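Local coordinates for protein phage terminase large subunit (Thermus phage G20c, PDB 5M1Q) that packages viral DNA into empty capsids as the ATP-driven motor subunit and, through its RNase H-like nuclease domain, cuts the genome to start and end packaging, at residues Ser5-Leu10 against Leu130-Gly135. Numbering follows the deposited sequence.
With ZN (zinc ion), chain E.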
loop_
_atom_site.group_PDB
_atom_site.type_symbol
_atom_site.label_atom_id
_atom_site.label_comp_id
_atom_site.label_asym_id
_atom_site.label_seq_id
_atom_site.Cartn_x
_atom_site.Cartn_y
_atom_site.Cartn_z
ATOM N N SER A 5 -12.193 11.132 8.939
ATOM C CA SER A 5 -12.841 12.433 9.054
ATOM C C SER A 5 -12.094 13.500 8.212
ATOM O O SER A 5 -12.661 14.557 7.907
ATOM C CB SER A 5 -12.968 12.837 10.521
ATOM O OG SER A 5 -11.707 13.037 11.097
ATOM N N GLY A 6 -10.847 13.209 7.816
ATOM C CA GLY A 6 -10.053 14.108 6.982
ATOM C C GLY A 6 -10.066 13.829 5.484
ATOM O O GLY A 6 -9.185 14.340 4.771
ATOM N N LEU A 7 -11.056 13.084 4.990
ATOM C CA LEU A 7 -11.188 12.798 3.553
ATOM C C LEU A 7 -11.105 14.006 2.620
ATOM O O LEU A 7 -10.540 13.912 1.519
ATOM C CB LEU A 7 -12.486 12.052 3.252
ATOM C CG LEU A 7 -12.524 10.534 3.320
ATOM C CD1 LEU A 7 -13.943 10.089 2.990
ATOM C CD2 LEU A 7 -11.523 9.905 2.361
ATOM N N ASP A 8 -11.619 15.153 3.067
ATOM C CA ASP A 8 -11.570 16.365 2.232
ATOM C C ASP A 8 -10.177 16.928 2.057
ATOM O O ASP A 8 -9.938 17.753 1.163
ATOM C CB ASP A 8 -12.462 17.464 2.824
ATOM C CG ASP A 8 -13.917 17.142 2.732
ATOM O OD1 ASP A 8 -14.305 16.317 1.888
ATOM O OD2 ASP A 8 -14.693 17.733 3.511
ATOM N N MET A 9 -9.257 16.522 2.918
ATOM C CA MET A 9 -7.890 16.983 2.869
ATOM C C MET A 9 -6.966 16.040 2.079
ATOM O O MET A 9 -5.803 16.368 1.892
ATOM C CB MET A 9 -7.345 17.189 4.288
ATOM C CG MET A 9 -8.052 18.259 5.128
ATOM S SD MET A 9 -8.031 19.919 4.376
ATOM C CE MET A 9 -6.346 20.419 4.638
ATOM N N LEU A 10 -7.487 14.902 1.640
ATOM C CA LEU A 10 -6.735 13.978 0.794
ATOM C C LEU A 10 -6.374 14.663 -0.509
ATOM O O LEU A 10 -7.247 15.205 -1.192
ATOM C CB LEU A 10 -7.579 12.727 0.514
ATOM C CG LEU A 10 -6.979 11.608 -0.313
ATOM C CD1 LEU A 10 -5.801 11.017 0.450
ATOM C CD2 LEU A 10 -8.027 10.547 -0.593
ATOM N N LEU A 130 -4.930 10.275 10.703
ATOM C CA LEU A 130 -4.376 11.482 11.296
ATOM C C LEU A 130 -3.521 12.226 10.275
ATOM O O LEU A 130 -3.624 13.463 10.128
ATOM C CB LEU A 130 -3.573 11.157 12.558
ATOM C CG LEU A 130 -2.967 12.374 13.279
ATOM C CD1 LEU A 130 -4.048 13.425 13.553
ATOM C CD2 LEU A 130 -2.299 11.937 14.565
ATOM N N LEU A 131 -2.688 11.503 9.534
ATOM C CA LEU A 131 -1.938 12.143 8.466
ATOM C C LEU A 131 -2.867 12.759 7.430
ATOM O O LEU A 131 -2.553 13.826 6.890
ATOM C CB LEU A 131 -0.993 11.152 7.773
ATOM C CG LEU A 131 0.172 10.693 8.646
ATOM C CD1 LEU A 131 0.861 9.498 7.988
ATOM C CD2 LEU A 131 1.187 11.803 8.876
ATOM N N MET A 132 -3.970 12.081 7.118
ATOM C CA MET A 132 -4.895 12.578 6.128
ATOM C C MET A 132 -5.543 13.884 6.582
ATOM O O MET A 132 -5.624 14.843 5.794
ATOM C CB MET A 132 -5.933 11.539 5.802
ATOM C CG MET A 132 -6.760 11.864 4.579
ATOM S SD MET A 132 -8.109 10.710 4.400
ATOM C CE MET A 132 -7.235 9.139 4.247
ATOM N N GLU A 133 -5.984 13.916 7.839
ATOM C CA GLU A 133 -6.478 15.146 8.504
ATOM C C GLU A 133 -5.541 16.334 8.352
ATOM O O GLU A 133 -6.001 17.473 8.192
ATOM C CB GLU A 133 -6.632 14.897 10.011
ATOM C CG GLU A 133 -7.868 14.134 10.392
ATOM C CD GLU A 133 -9.021 15.078 10.593
ATOM O OE1 GLU A 133 -9.509 15.205 11.734
ATOM O OE2 GLU A 133 -9.377 15.744 9.606
ATOM N N LYS A 134 -4.239 16.072 8.410
ATOM C CA LYS A 134 -3.202 17.105 8.315
ATOM C C LYS A 134 -2.855 17.511 6.887
ATOM O O LYS A 134 -1.969 18.355 6.692
ATOM C CB LYS A 134 -1.933 16.661 9.025
ATOM C CG LYS A 134 -2.103 16.603 10.521
ATOM C CD LYS A 134 -0.966 15.870 11.198
ATOM C CE LYS A 134 -1.239 15.840 12.686
ATOM N NZ LYS A 134 -0.121 15.208 13.422
ATOM N N GLY A 135 -3.512 16.911 5.900
ATOM C CA GLY A 135 -3.229 17.203 4.498
ATOM C C GLY A 135 -1.944 16.581 3.994
ATOM O O GLY A 135 -1.361 17.056 3.005
HETATM ZN ZN ZN E . -16.256 16.144 1.657
HETATM O O HOH W 1 -16.642 14.411 3.251
#
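Met-132 and Glu-133, in the last turn of helix 118-133, straddle the backbone of Gly-6, packing the 3-10 turn ahead of strand 11-18 against the helix's C-terminal end, which closes in a Schellman motif at the edge of this RNase H-like fold. The apolar half of the contact belongs to Met-132. Its CG lies anti to the backbone N (chi1 -168°), carrying the chain across to the turn, where CG meets Gly-6 O at 3.5 Å and SD lies 3.8 Å from Leu-7 CA. A long, unbranched side chain ending in a thioether suits this place, since it can follow an uneven backbone surface. Leu-7 runs beside it, pointing the same way, and Leu-10 brings CB to the methionine's CG; both leucines also pack on Leu-149 of helix 143-150. The two glycines have different reasons. Gly-6 CA comes within 4.0 Å of Glu-133 CA, leaving no room for a side chain, whereas Gly-135 adopts the positive phi (75°) that ends the helix. Gly-6 O also accepts the Met-9 N-H, closing the 3-10 turn, while Met-9 lays its CB 3.3 Å from Met-132 O. Polar contact is slight and lies on the solvent-facing side, where Ser-5 and Glu-133 are exposed. Glu-133 leaves its helix pointing away, but a bend at chi2 (-88°) folds the carboxylate back over Gly-6, with OE2 3.2 Å from Gly-6 CA. Glu-133 OE1 lies 3.2 Å from Ser-5 OG, at best a weak and uncertain hydrogen bond. On the turn's outer side, Asp-8 OD1 binds a zinc ion at 2.0 Å, and a water joins that metal.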